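Long-range contact in ribonucleoside triphosphate reductase (Lactobacillus leichmannii, PDB 1L1L), which catalyses the B12-dependent reduction of ribonucleoside triphosphates to deoxyribonucleotides, as an allosterically regulated monomer of class II: residues A[358-371]-A[658-670]. Sequence-based numbering, arbitrary orientation.
Sequences SAFSGYQPIAAGIR and GDQVESLLRQYRF
The ring of Tyr363 lies between Leu665 and Phe360: Leu665 CB sits over one face, 4.0 Å from the ring centroid and 22° off the normal, a CH-pi contact, while CD2 of Phe360 covers the opposite face near the rim. Beyond the rim on the Leu665 side, Arg666 CG comes within 3.5 Å of Tyr363 CD2. The Arg371 guanidinium, its chain bent at chi3, carries Gly658 O and Asp659 N over one face; Asp659 OD1 makes only a long salt bridge to it. The Arg669 guanidinium has Phe670 CE1 over one face and a water in plane at its edge. That water bridges Arg669 NE and Ser358 O, while Arg669 NH1 donates to Arg666 O, 2.9 Å away and in the guanidinium plane. Arg666 O also accepts from Arg669 N, on the other face of its carbonyl plane. One direct hydrogen bond joins the segments, from Ser358 OG to Arg669 O at 3.0 Å. Between the helices, Ala367 CB meets Glu662 CB at 3.7 Å, and Ile370 CD1 reaches Leu665 CD1 tip to tip. Glu662 turns its CG against Tyr363 CB, lays OE1 beside Gln364 CA and pairs OE2 with Arg666 NH1 at 2.7 Å, a salt bridge within 658-670. Helices 363-371 and 661-667 run at 127°, their axes 9.0 Å apart. Both pack on the mixed sheet of the alpha-beta barrel, where Ile378 of strand 377-380 touches Tyr363, Ile366 and Leu665, and Leu677 of antiparallel strand 674-679 touches Ile370 and Val661; helix 628-641 adjoins Leu664 and Tyr668.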
loop_
_atom_site.group_PDB
_atom_site.type_symbol
_atom_site.label_atom_id
_atom_site.label_comp_id
_atom_site.label_asym_id
_atom_site.label_seq_id
_atom_site.Cartn_x
_atom_site.Cartn_y
_atom_site.Cartn_z
ATOM N N SER A 358 1.150 25.832 2.638
ATOM C CA SER A 358 0.210 26.523 3.519
ATOM C C SER A 358 -0.234 27.877 2.987
ATOM O O SER A 358 -1.308 28.359 3.334
ATOM C CB SER A 358 0.821 26.683 4.916
ATOM O OG SER A 358 1.101 25.408 5.476
ATOM N N ALA A 359 0.590 28.482 2.140
ATOM C CA ALA A 359 0.271 29.779 1.554
ATOM C C ALA A 359 -0.813 29.642 0.487
ATOM O O ALA A 359 -1.505 30.609 0.161
ATOM C CB ALA A 359 1.522 30.390 0.948
ATOM N N PHE A 360 -0.957 28.433 -0.049
ATOM C CA PHE A 360 -1.947 28.148 -1.086
ATOM C C PHE A 360 -3.382 28.310 -0.582
ATOM O O PHE A 360 -3.704 27.937 0.544
ATOM C CB PHE A 360 -1.747 26.720 -1.608
ATOM C CG PHE A 360 -2.675 26.342 -2.715
ATOM C CD1 PHE A 360 -2.528 26.897 -3.985
ATOM C CD2 PHE A 360 -3.688 25.413 -2.502
ATOM C CE1 PHE A 360 -3.379 26.526 -5.034
ATOM C CE2 PHE A 360 -4.543 25.034 -3.539
ATOM C CZ PHE A 360 -4.389 25.594 -4.811
ATOM N N SER A 361 -4.248 28.860 -1.426
ATOM C CA SER A 361 -5.643 29.054 -1.048
ATOM C C SER A 361 -6.596 28.824 -2.222
ATOM O O SER A 361 -7.814 28.991 -2.082
ATOM C CB SER A 361 -5.845 30.463 -0.483
ATOM O OG SER A 361 -5.516 31.446 -1.451
ATOM N N GLY A 362 -6.038 28.430 -3.368
ATOM C CA GLY A 362 -6.846 28.173 -4.549
ATOM C C GLY A 362 -7.600 26.857 -4.494
ATOM O O GLY A 362 -7.531 26.048 -5.419
ATOM N N TYR A 363 -8.337 26.651 -3.410
ATOM C CA TYR A 363 -9.104 25.427 -3.210
ATOM C C TYR A 363 -10.435 25.379 -3.951
ATOM O O TYR A 363 -11.075 24.335 -4.031
ATOM C CB TYR A 363 -9.339 25.219 -1.712
ATOM C CG TYR A 363 -8.078 24.856 -0.973
ATOM C CD1 TYR A 363 -7.496 23.595 -1.129
ATOM C CD2 TYR A 363 -7.435 25.782 -0.152
ATOM C CE1 TYR A 363 -6.305 23.268 -0.487
ATOM C CE2 TYR A 363 -6.243 25.465 0.493
ATOM C CZ TYR A 363 -5.684 24.209 0.320
ATOM O OH TYR A 363 -4.492 23.905 0.941
ATOM N N GLN A 364 -10.851 26.512 -4.499
ATOM C CA GLN A 364 -12.113 26.578 -5.213
ATOM C C GLN A 364 -12.238 25.508 -6.316
ATOM O O GLN A 364 -13.168 24.693 -6.308
ATOM C CB GLN A 364 -12.274 27.988 -5.784
ATOM C CG GLN A 364 -13.600 28.263 -6.451
ATOM C CD GLN A 364 -13.786 29.744 -6.730
ATOM O OE1 GLN A 364 -14.130 30.517 -5.832
ATOM N NE2 GLN A 364 -13.540 30.151 -7.972
ATOM N N PRO A 365 -11.304 25.491 -7.278
ATOM C CA PRO A 365 -11.423 24.474 -8.327
ATOM C C PRO A 365 -11.146 23.055 -7.808
ATOM O O PRO A 365 -11.727 22.082 -8.283
ATOM C CB PRO A 365 -10.415 24.948 -9.372
ATOM C CG PRO A 365 -9.359 25.606 -8.543
ATOM C CD PRO A 365 -10.158 26.382 -7.526
ATOM N N ILE A 366 -10.265 22.941 -6.821
ATOM C CA ILE A 366 -9.951 21.636 -6.246
ATOM C C ILE A 366 -11.203 21.040 -5.612
ATOM O O ILE A 366 -11.495 19.850 -5.764
ATOM C CB ILE A 366 -8.837 21.766 -5.183
ATOM C CG1 ILE A 366 -7.508 22.067 -5.882
ATOM C CG2 ILE A 366 -8.749 20.486 -4.336
ATOM C CD1 ILE A 366 -6.362 22.359 -4.937
ATOM N N ALA A 367 -11.945 21.881 -4.902
ATOM C CA ALA A 367 -13.171 21.458 -4.242
ATOM C C ALA A 367 -14.209 21.031 -5.267
ATOM O O ALA A 367 -14.971 20.096 -5.031
ATOM C CB ALA A 367 -13.721 22.592 -3.381
ATOM N N ALA A 368 -14.243 21.718 -6.407
ATOM C CA ALA A 368 -15.208 21.386 -7.452
ATOM C C ALA A 368 -14.904 19.982 -7.970
ATOM O O ALA A 368 -15.814 19.167 -8.160
ATOM C CB ALA A 368 -15.130 22.409 -8.594
ATOM N N GLY A 369 -13.623 19.703 -8.191
ATOM C CA GLY A 369 -13.229 18.382 -8.659
ATOM C C GLY A 369 -13.619 17.313 -7.643
ATOM O O GLY A 369 -14.246 16.309 -7.981
ATOM N N ILE A 370 -13.264 17.550 -6.382
ATOM C CA ILE A 370 -13.549 16.606 -5.309
ATOM C C ILE A 370 -15.034 16.282 -5.196
ATOM O O ILE A 370 -15.407 15.129 -4.990
ATOM C CB ILE A 370 -13.019 17.150 -3.953
ATOM C CG1 ILE A 370 -11.488 17.165 -3.966
ATOM C CG2 ILE A 370 -13.540 16.302 -2.800
ATOM C CD1 ILE A 370 -10.870 17.874 -2.767
ATOM N N ARG A 371 -15.887 17.294 -5.343
ATOM C CA ARG A 371 -17.329 17.077 -5.241
ATOM C C ARG A 371 -17.858 16.200 -6.371
ATOM O O ARG A 371 -18.944 15.636 -6.277
ATOM C CB ARG A 371 -18.067 18.419 -5.235
ATOM C CG ARG A 371 -17.629 19.331 -4.110
ATOM C CD ARG A 371 -18.340 20.670 -4.158
ATOM N NE ARG A 371 -19.774 20.532 -3.942
ATOM C CZ ARG A 371 -20.593 21.562 -3.750
ATOM N NH1 ARG A 371 -20.111 22.798 -3.747
ATOM N NH2 ARG A 371 -21.894 21.358 -3.559
ATOM N N GLY A 658 -21.069 19.125 0.628
ATOM C CA GLY A 658 -20.118 19.563 -0.381
ATOM C C GLY A 658 -19.770 21.038 -0.293
ATOM O O GLY A 658 -18.698 21.464 -0.726
ATOM N N ASP A 659 -20.688 21.815 0.270
ATOM C CA ASP A 659 -20.508 23.253 0.424
ATOM C C ASP A 659 -19.459 23.561 1.471
ATOM O O ASP A 659 -19.066 24.713 1.636
ATOM C CB ASP A 659 -21.827 23.901 0.846
ATOM C CG ASP A 659 -22.929 23.667 -0.158
ATOM O OD1 ASP A 659 -22.887 24.290 -1.244
ATOM O OD2 ASP A 659 -23.831 22.847 0.133
ATOM N N GLN A 660 -18.999 22.528 2.175
ATOM C CA GLN A 660 -18.012 22.711 3.224
ATOM C C GLN A 660 -16.603 22.263 2.868
ATOM O O GLN A 660 -15.664 22.574 3.586
ATOM C CB GLN A 660 -18.449 21.968 4.483
ATOM C CG GLN A 660 -19.737 22.454 5.102
ATOM C CD GLN A 660 -20.129 21.602 6.291
ATOM O OE1 GLN A 660 -19.347 21.424 7.220
ATOM N NE2 GLN A 660 -21.342 21.067 6.264
ATOM N N VAL A 661 -16.457 21.534 1.766
ATOM C CA VAL A 661 -15.151 21.030 1.348
ATOM C C VAL A 661 -14.063 22.095 1.191
ATOM O O VAL A 661 -12.974 21.958 1.754
ATOM C CB VAL A 661 -15.264 20.227 0.021
ATOM C CG1 VAL A 661 -13.887 19.734 -0.420
ATOM C CG2 VAL A 661 -16.217 19.051 0.210
ATOM N N GLU A 662 -14.345 23.150 0.431
ATOM C CA GLU A 662 -13.351 24.197 0.222
ATOM C C GLU A 662 -13.004 24.878 1.541
ATOM O O GLU A 662 -11.842 25.163 1.808
ATOM C CB GLU A 662 -13.859 25.258 -0.768
ATOM C CG GLU A 662 -12.718 26.074 -1.390
ATOM C CD GLU A 662 -13.091 27.509 -1.696
ATOM O OE1 GLU A 662 -14.092 27.738 -2.414
ATOM O OE2 GLU A 662 -12.370 28.415 -1.221
ATOM N N SER A 663 -14.027 25.118 2.356
ATOM C CA SER A 663 -13.876 25.778 3.655
ATOM C C SER A 663 -12.973 25.006 4.613
ATOM O O SER A 663 -12.094 25.579 5.261
ATOM C CB SER A 663 -15.246 25.947 4.328
ATOM O OG SER A 663 -16.201 26.505 3.447
ATOM N N LEU A 664 -13.208 23.702 4.713
ATOM C CA LEU A 664 -12.412 22.879 5.607
ATOM C C LEU A 664 -10.986 22.706 5.107
ATOM O O LEU A 664 -10.051 22.674 5.903
ATOM C CB LEU A 664 -13.097 21.524 5.824
ATOM C CG LEU A 664 -14.342 21.678 6.712
ATOM C CD1 LEU A 664 -15.276 20.482 6.551
ATOM C CD2 LEU A 664 -13.900 21.854 8.162
ATOM N N LEU A 665 -10.804 22.589 3.795
ATOM C CA LEU A 665 -9.454 22.460 3.263
ATOM C C LEU A 665 -8.663 23.719 3.641
ATOM O O LEU A 665 -7.493 23.649 4.039
ATOM C CB LEU A 665 -9.484 22.293 1.735
ATOM C CG LEU A 665 -9.961 20.916 1.250
ATOM C CD1 LEU A 665 -10.285 20.943 -0.246
ATOM C CD2 LEU A 665 -8.876 19.881 1.573
ATOM N N ARG A 666 -9.307 24.878 3.529
ATOM C CA ARG A 666 -8.629 26.119 3.881
ATOM C C ARG A 666 -8.367 26.155 5.381
ATOM O O ARG A 666 -7.267 26.489 5.828
ATOM C CB ARG A 666 -9.471 27.335 3.472
ATOM C CG ARG A 666 -9.678 27.480 1.967
ATOM C CD ARG A 666 -10.005 28.924 1.590
ATOM N NE ARG A 666 -11.051 29.496 2.435
ATOM C CZ ARG A 666 -12.340 29.173 2.358
ATOM N NH1 ARG A 666 -12.752 28.280 1.468
ATOM N NH2 ARG A 666 -13.217 29.737 3.178
ATOM N N GLN A 667 -9.372 25.791 6.164
ATOM C CA GLN A 667 -9.220 25.822 7.614
ATOM C C GLN A 667 -8.017 25.047 8.129
ATOM O O GLN A 667 -7.316 25.513 9.021
ATOM C CB GLN A 667 -10.480 25.298 8.307
ATOM C CG GLN A 667 -10.487 25.612 9.797
ATOM C CD GLN A 667 -11.692 25.062 10.525
ATOM O OE1 GLN A 667 -12.792 24.983 9.968
ATOM N NE2 GLN A 667 -11.497 24.697 11.793
ATOM N N TYR A 668 -7.769 23.867 7.572
ATOM C CA TYR A 668 -6.654 23.054 8.036
ATOM C C TYR A 668 -5.366 23.144 7.219
ATOM O O TYR A 668 -4.509 22.261 7.307
ATOM C CB TYR A 668 -7.100 21.592 8.153
ATOM C CG TYR A 668 -8.113 21.365 9.259
ATOM C CD1 TYR A 668 -9.480 21.508 9.031
ATOM C CD2 TYR A 668 -7.694 21.036 10.546
ATOM C CE1 TYR A 668 -10.413 21.329 10.066
ATOM C CE2 TYR A 668 -8.608 20.856 11.580
ATOM C CZ TYR A 668 -9.959 21.003 11.337
ATOM O OH TYR A 668 -10.844 20.819 12.371
ATOM N N ARG A 669 -5.214 24.224 6.455
ATOM C CA ARG A 669 -4.030 24.399 5.623
ATOM C C ARG A 669 -2.729 24.458 6.414
ATOM O O ARG A 669 -1.642 24.336 5.839
ATOM C CB ARG A 669 -4.176 25.649 4.732
ATOM C CG ARG A 669 -4.229 26.979 5.468
ATOM C CD ARG A 669 -4.561 28.122 4.508
ATOM N NE ARG A 669 -4.456 29.427 5.152
ATOM C CZ ARG A 669 -5.301 29.884 6.073
ATOM N NH1 ARG A 669 -6.331 29.144 6.465
ATOM N NH2 ARG A 669 -5.104 31.078 6.622
ATOM N N PHE A 670 -2.819 24.634 7.728
ATOM C CA PHE A 670 -1.602 24.691 8.535
ATOM C C PHE A 670 -1.342 23.392 9.303
ATOM O O PHE A 670 -0.352 23.285 10.042
ATOM C CB PHE A 670 -1.668 25.861 9.529
ATOM C CG PHE A 670 -1.851 27.209 8.884
ATOM C CD1 PHE A 670 -3.051 27.902 9.021
ATOM C CD2 PHE A 670 -0.820 27.790 8.142
ATOM C CE1 PHE A 670 -3.223 29.156 8.432
ATOM C CE2 PHE A 670 -0.981 29.036 7.548
ATOM C CZ PHE A 670 -2.182 29.724 7.691
HETATM O O HOH W 1 -2.276 30.786 3.896
#